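Local coordinates for flagellar hook-associated protein (Burkholderia pseudomallei, PDB 4UT1) that probably serves as a structural component of the bacterial flagellum, forming part of the junction between hook and filament, at residues Val99-Pro109 against Tyr597-Ala608. Sequence-based numbering, arbitrary orientation.
With EDO (1,2-ethanediol), chain P; EDO (1,2-ethanediol), chain B.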
ATOM      1  N   VAL A  99      -6.740  18.660  -4.064  1.00 12.15           N
ATOM      2  CA  VAL A  99      -7.294  17.645  -3.165  1.00 13.52           C
ATOM      3  C   VAL A  99      -8.813  17.640  -3.289  1.00 17.64           C
ATOM      4  O   VAL A  99      -9.446  16.597  -3.128  1.00 16.31           O
ATOM      5  CB  VAL A  99      -6.854  17.858  -1.691  1.00 17.01           C
ATOM      6  CG1 VAL A  99      -7.341  19.185  -1.166  1.00 18.91           C
ATOM      7  CG2 VAL A  99      -7.347  16.707  -0.803  1.00 17.34           C
ATOM      8  N   ALA A 100      -9.406  18.789  -3.612  1.00 16.89           N
ATOM      9  CA  ALA A 100     -10.850  18.821  -3.833  1.00 18.32           C
ATOM     10  C   ALA A 100     -11.203  17.964  -5.053  1.00 19.42           C
ATOM     11  O   ALA A 100     -12.175  17.200  -5.035  1.00 17.76           O
ATOM     12  CB  ALA A 100     -11.344  20.249  -4.016  1.00 17.75           C
ATOM     13  N   GLN A 101     -10.403  18.104  -6.110  1.00 16.78           N
ATOM     14  CA  GLN A 101     -10.529  17.269  -7.300  1.00 19.64           C
ATOM     15  C   GLN A 101     -10.437  15.777  -6.950  1.00 20.12           C
ATOM     16  O   GLN A 101     -11.289  14.982  -7.358  1.00 20.07           O
ATOM     17  CB  GLN A 101      -9.456  17.630  -8.338  1.00 21.24           C
ATOM     18  CG  GLN A 101      -9.549  16.797  -9.615  1.00 26.34           C
ATOM     19  CD  GLN A 101      -8.386  17.017 -10.564  1.00 31.01           C
ATOM     20  OE1 GLN A 101      -8.163  16.219 -11.478  1.00 41.70           O
ATOM     21  NE2 GLN A 101      -7.646  18.098 -10.360  1.00 25.87           N
ATOM     22  N   LEU A 102      -9.408  15.396  -6.195  1.00 14.04           N
ATOM     23  CA  LEU A 102      -9.251  14.011  -5.764  1.00 14.52           C
ATOM     24  C   LEU A 102     -10.444  13.546  -4.919  1.00 15.84           C
ATOM     25  O   LEU A 102     -10.990  12.464  -5.130  1.00 15.16           O
ATOM     26  CB  LEU A 102      -7.943  13.843  -4.978  1.00 15.39           C
ATOM     27  CG  LEU A 102      -7.668  12.424  -4.479  1.00 13.34           C
ATOM     28  CD1 LEU A 102      -7.522  11.436  -5.645  1.00 16.14           C
ATOM     29  CD2 LEU A 102      -6.441  12.398  -3.575  1.00 16.21           C
ATOM     30  N   ASN A 103     -10.851  14.377  -3.968  1.00 16.28           N
ATOM     31  CA  ASN A 103     -11.939  14.026  -3.060  1.00 16.68           C
ATOM     32  C   ASN A 103     -13.258  13.763  -3.788  1.00 18.16           C
ATOM     33  O   ASN A 103     -13.988  12.809  -3.473  1.00 17.70           O
ATOM     34  CB  ASN A 103     -12.130  15.140  -2.026  1.00 17.61           C
ATOM     35  CG  ASN A 103     -13.070  14.737  -0.909  1.00 20.44           C
ATOM     36  OD1 ASN A 103     -12.960  13.634  -0.357  1.00 18.04           O
ATOM     37  ND2 ASN A 103     -14.012  15.616  -0.579  1.00 22.13           N
ATOM     38  N   ASN A 104     -13.557  14.616  -4.757  1.00 16.74           N
ATOM     39  CA  ASN A 104     -14.766  14.493  -5.558  1.00 15.18           C
ATOM     40  C   ASN A 104     -14.714  13.207  -6.355  1.00 19.09           C
ATOM     41  O   ASN A 104     -15.727  12.515  -6.533  1.00 18.98           O
ATOM     42  CB  ASN A 104     -14.923  15.702  -6.497  1.00 18.95           C
ATOM     43  CG  ASN A 104     -15.232  16.985  -5.752  1.00 24.59           C
ATOM     44  OD1 ASN A 104     -15.616  16.961  -4.584  1.00 30.69           O
ATOM     45  ND2 ASN A 104     -15.077  18.118  -6.432  1.00 31.22           N
ATOM     46  N   TYR A 105     -13.518  12.873  -6.823  1.00 19.84           N
ATOM     47  CA  TYR A 105     -13.329  11.622  -7.531  1.00 19.28           C
ATOM     48  C   TYR A 105     -13.550  10.408  -6.626  1.00 19.29           C
ATOM     49  O   TYR A 105     -14.280   9.497  -6.989  1.00 17.29           O
ATOM     50  CB  TYR A 105     -11.933  11.532  -8.132  1.00 23.71           C
ATOM     51  CG  TYR A 105     -11.678  10.152  -8.676  1.00 22.63           C
ATOM     52  CD1 TYR A 105     -12.193   9.770  -9.911  1.00 26.90           C
ATOM     53  CD2 TYR A 105     -10.960   9.214  -7.942  1.00 27.54           C
ATOM     54  CE1 TYR A 105     -11.979   8.496 -10.409  1.00 29.59           C
ATOM     55  CE2 TYR A 105     -10.743   7.935  -8.433  1.00 26.54           C
ATOM     56  CZ  TYR A 105     -11.251   7.587  -9.668  1.00 23.23           C
ATOM     57  OH  TYR A 105     -11.032   6.321 -10.155  1.00 27.20           O
ATOM     58  N   VAL A 106     -12.898  10.394  -5.466  1.00 16.63           N
ATOM     59  CA  VAL A 106     -12.936   9.234  -4.574  1.00 19.16           C
ATOM     60  C   VAL A 106     -14.326   8.951  -4.005  1.00 19.85           C
ATOM     61  O   VAL A 106     -14.714   7.786  -3.873  1.00 18.23           O
ATOM     62  CB  VAL A 106     -11.945   9.397  -3.409  1.00 16.35           C
ATOM     63  CG1 VAL A 106     -12.144   8.313  -2.392  1.00 21.35           C
ATOM     64  CG2 VAL A 106     -10.521   9.340  -3.940  1.00 18.30           C
ATOM     65  N   GLY A 107     -15.070  10.003  -3.661  1.00 17.48           N
ATOM     66  CA  GLY A 107     -16.434   9.829  -3.174  1.00 21.99           C
ATOM     67  C   GLY A 107     -16.543   9.321  -1.745  1.00 19.94           C
ATOM     68  O   GLY A 107     -15.687   9.613  -0.905  1.00 17.41           O
ATOM     69  N   SER A 108     -17.591   8.540  -1.473  1.00 17.44           N
ATOM     70  CA  SER A 108     -17.945   8.153  -0.112  1.00 18.48           C
ATOM     71  C   SER A 108     -17.047   7.052   0.474  1.00 19.90           C
ATOM     72  O   SER A 108     -16.656   6.120  -0.231  1.00 20.34           O
ATOM     73  CB  SER A 108     -19.416   7.697  -0.083  1.00 19.07           C
ATOM     74  OG  SER A 108     -19.682   6.919   1.068  1.00 19.51           O
ATOM     75  N   PRO A 109     -16.735   7.149   1.777  1.00 16.19           N
ATOM     76  CA  PRO A 109     -15.881   6.149   2.428  1.00 16.56           C
ATOM     77  C   PRO A 109     -16.569   4.799   2.565  1.00 18.29           C
ATOM     78  O   PRO A 109     -15.907   3.821   2.873  1.00 16.19           O
ATOM     79  CB  PRO A 109     -15.601   6.766   3.804  1.00 18.94           C
ATOM     80  CG  PRO A 109     -16.737   7.685   4.041  1.00 22.47           C
ATOM     81  CD  PRO A 109     -17.099   8.246   2.695  1.00 17.46           C
ATOM     82  N   TYR A 597     -10.474   1.020   3.804  1.00 17.19           N
ATOM     83  CA  TYR A 597     -10.944   1.887   2.718  1.00 17.60           C
ATOM     84  C   TYR A 597     -11.560   3.183   3.238  1.00 20.22           C
ATOM     85  O   TYR A 597     -11.344   4.256   2.666  1.00 15.40           O
ATOM     86  CB  TYR A 597     -11.975   1.173   1.845  1.00 16.55           C
ATOM     87  CG  TYR A 597     -12.377   1.975   0.627  1.00 20.74           C
ATOM     88  CD1 TYR A 597     -11.557   2.017  -0.495  1.00 16.11           C
ATOM     89  CD2 TYR A 597     -13.561   2.704   0.602  1.00 18.65           C
ATOM     90  CE1 TYR A 597     -11.909   2.745  -1.601  1.00 17.07           C
ATOM     91  CE2 TYR A 597     -13.923   3.438  -0.517  1.00 18.16           C
ATOM     92  CZ  TYR A 597     -13.093   3.450  -1.612  1.00 20.05           C
ATOM     93  OH  TYR A 597     -13.426   4.181  -2.726  1.00 20.06           O
ATOM     94  N   ALA A 598     -12.353   3.081   4.301  1.00 17.80           N
ATOM     95  CA  ALA A 598     -12.992   4.268   4.866  1.00 17.15           C
ATOM     96  C   ALA A 598     -11.952   5.247   5.423  1.00 16.56           C
ATOM     97  O   ALA A 598     -12.102   6.460   5.297  1.00 17.33           O
ATOM     98  CB  ALA A 598     -13.990   3.875   5.944  1.00 18.31           C
ATOM     99  N   GLY A 599     -10.898   4.721   6.032  1.00 17.69           N
ATOM    100  CA  GLY A 599      -9.821   5.563   6.530  1.00 18.76           C
ATOM    101  C   GLY A 599      -9.089   6.270   5.402  1.00 19.32           C
ATOM    102  O   GLY A 599      -8.746   7.445   5.511  1.00 16.78           O
ATOM    103  N   TYR A 600      -8.860   5.550   4.309  1.00 16.48           N
ATOM    104  CA  TYR A 600      -8.161   6.102   3.155  1.00 18.25           C
ATOM    105  C   TYR A 600      -8.973   7.251   2.548  1.00 16.43           C
ATOM    106  O   TYR A 600      -8.427   8.307   2.202  1.00 16.32           O
ATOM    107  CB  TYR A 600      -7.884   4.978   2.134  1.00 17.06           C
ATOM    108  CG  TYR A 600      -8.106   5.332   0.684  1.00 15.55           C
ATOM    109  CD1 TYR A 600      -7.088   5.899  -0.075  1.00 15.47           C
ATOM    110  CD2 TYR A 600      -9.324   5.079   0.065  1.00 17.92           C
ATOM    111  CE1 TYR A 600      -7.285   6.224  -1.386  1.00 15.80           C
ATOM    112  CE2 TYR A 600      -9.532   5.403  -1.256  1.00 15.25           C
ATOM    113  CZ  TYR A 600      -8.508   5.971  -1.979  1.00 16.88           C
ATOM    114  OH  TYR A 600      -8.701   6.289  -3.297  1.00 16.61           O
ATOM    115  N   VAL A 601     -10.285   7.071   2.451  1.00 14.79           N
ATOM    116  CA  VAL A 601     -11.141   8.119   1.899  1.00 15.28           C
ATOM    117  C   VAL A 601     -11.205   9.315   2.843  1.00 16.42           C
ATOM    118  O   VAL A 601     -11.114  10.465   2.410  1.00 15.75           O
ATOM    119  CB  VAL A 601     -12.573   7.594   1.614  1.00 13.72           C
ATOM    120  CG1 VAL A 601     -13.556   8.747   1.390  1.00 16.57           C
ATOM    121  CG2 VAL A 601     -12.554   6.669   0.405  1.00 14.23           C
ATOM    122  N   ASN A 602     -11.352   9.040   4.132  1.00 16.40           N
ATOM    123  CA  ASN A 602     -11.505  10.102   5.120  1.00 17.74           C
ATOM    124  C   ASN A 602     -10.253  10.965   5.260  1.00 17.41           C
ATOM    125  O   ASN A 602     -10.358  12.142   5.587  1.00 19.17           O
ATOM    126  CB  ASN A 602     -11.882   9.515   6.483  1.00 17.68           C
ATOM    127  CG  ASN A 602     -13.318   9.024   6.523  1.00 15.62           C
ATOM    128  OD1 ASN A 602     -14.149   9.457   5.734  1.00 22.76           O
ATOM    129  ND2 ASN A 602     -13.612   8.108   7.444  1.00 20.65           N
ATOM    130  N   ALA A 603      -9.080  10.386   5.017  1.00 17.78           N
ATOM    131  CA  ALA A 603      -7.844  11.167   5.029  1.00 17.76           C
ATOM    132  C   ALA A 603      -7.924  12.233   3.948  1.00 18.85           C
ATOM    133  O   ALA A 603      -7.587  13.393   4.173  1.00 18.22           O
ATOM    134  CB  ALA A 603      -6.614  10.279   4.817  1.00 19.89           C
ATOM    135  N   ILE A 604      -8.385  11.833   2.770  1.00 16.21           N
ATOM    136  CA  ILE A 604      -8.546  12.775   1.671  1.00 16.71           C
ATOM    137  C   ILE A 604      -9.641  13.800   1.994  1.00 16.19           C
ATOM    138  O   ILE A 604      -9.461  15.013   1.799  1.00 16.45           O
ATOM    139  CB  ILE A 604      -8.875  12.043   0.350  1.00 13.98           C
ATOM    140  CG1 ILE A 604      -7.715  11.114  -0.033  1.00 12.39           C
ATOM    141  CG2 ILE A 604      -9.185  13.062  -0.767  1.00 14.81           C
ATOM    142  CD1 ILE A 604      -8.038  10.052  -1.079  1.00 16.05           C
ATOM    143  N   GLY A 605     -10.772  13.321   2.501  1.00 13.87           N
ATOM    144  CA  GLY A 605     -11.886  14.197   2.824  1.00 15.28           C
ATOM    145  C   GLY A 605     -11.564  15.240   3.879  1.00 15.65           C
ATOM    146  O   GLY A 605     -11.960  16.401   3.766  1.00 18.27           O
ATOM    147  N   ASN A 606     -10.830  14.825   4.903  1.00 16.42           N
ATOM    148  CA  ASN A 606     -10.476  15.709   5.996  1.00 16.37           C
ATOM    149  C   ASN A 606      -9.479  16.758   5.526  1.00 18.76           C
ATOM    150  O   ASN A 606      -9.555  17.915   5.930  1.00 17.44           O
ATOM    151  CB  ASN A 606      -9.905  14.914   7.174  1.00 17.55           C
ATOM    152  CG  ASN A 606     -10.939  14.020   7.822  1.00 20.98           C
ATOM    153  OD1 ASN A 606     -12.132  14.181   7.594  1.00 27.08           O
ATOM    154  ND2 ASN A 606     -10.486  13.067   8.624  1.00 24.79           N
ATOM    155  N   ALA A 607      -8.566  16.352   4.650  1.00 17.51           N
ATOM    156  CA  ALA A 607      -7.604  17.293   4.062  1.00 16.22           C
ATOM    157  C   ALA A 607      -8.348  18.381   3.293  1.00 17.52           C
ATOM    158  O   ALA A 607      -8.070  19.570   3.447  1.00 16.37           O
ATOM    159  CB  ALA A 607      -6.640  16.566   3.151  1.00 17.38           C
ATOM    160  N   ALA A 608      -9.310  17.960   2.478  1.00 16.03           N
ATOM    161  CA  ALA A 608     -10.066  18.880   1.634  1.00 16.55           C
ATOM    162  C   ALA A 608     -10.876  19.873   2.464  1.00 17.07           C
ATOM    163  O   ALA A 608     -10.907  21.064   2.146  1.00 17.11           O
ATOM    164  CB  ALA A 608     -10.973  18.112   0.698  1.00 19.42           C
TER
HETATM  165  C1  EDO P1642     -12.864   5.572  -6.064  1.00 25.74           C
HETATM  166  O1  EDO P1642     -13.531   4.322  -5.812  1.00 30.65           O
HETATM  167  C2  EDO P1642     -11.367   5.456  -5.771  1.00 26.11           C
HETATM  168  O2  EDO P1642     -11.103   5.248  -4.366  1.00 23.12           O
HETATM  169  C1  EDO B1628     -12.083  19.386   9.083  1.00 28.14           C
HETATM  170  O1  EDO B1628     -11.059  18.507   8.590  1.00 32.91           O
HETATM  171  C2  EDO B1628     -11.401  20.542   9.809  1.00 27.18           C
HETATM  172  O2  EDO B1628     -12.190  20.947  10.938  1.00 28.58           O
HETATM  173  O   HOH W   1     -15.600   5.506  -2.630  1.00 20.54           O
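Ile604 and Val106 meet end to end because of their first torsions. Ile604 carries CG1 anti to its carbonyl carbon (chi1 -62°) and runs on extended to CD1. Val106 has CG1 anti to its backbone N (chi1 171°), which puts CG2 beside that N and facing Ile604; Val106 CG2 lies 3.9 Å from Ile604 CD1. The remaining branch of Ile604, CG2, lies against the backbone of Asn103, 3.7 Å from its CA, and Leu102 crosses the isoleucine chain at about a right angle. Ile604 is thus a knob among Val99, Leu102, Asn103 and Val106; reciprocally, Val106 is a knob among Tyr597, Tyr600, Val601 and Ile604. Val106 and Val601 run past each other in opposite directions; the 3.3 Å between Val106 CG1 and Val601 CG2 is doubtfully short for two methyls. Asn103 brings its OD1 to 3.4 Å from Gly605 CA.

Beyond the helix end, where Gly107 takes positive phi, Pro109 lies across Val601, Pro109 CB to Val601 CG1 at 3.7 Å, and its carbonyl O meets the Tyr597 ring edge in plane. No direct hydrogen bond joins the segments; one water lies 2.7 Å from both Val106 O and Ser108 O, with more acceptors in reach than protons. An ethanediol, probably from crystallisation, links the hydroxyls of Tyr597 and Tyr600 through its O2, and Tyr600 OH also bonds Tyr158 of helix 134-193.

The axes of 99-106 and 597-608 approach to 9.0 Å at 139°, antiparallel in sense but markedly tilted, with reciprocal knobs-into-holes joining helices 80-106 and 593-630, as in an alpha-helical bundle whose N- and C-terminal parts come together.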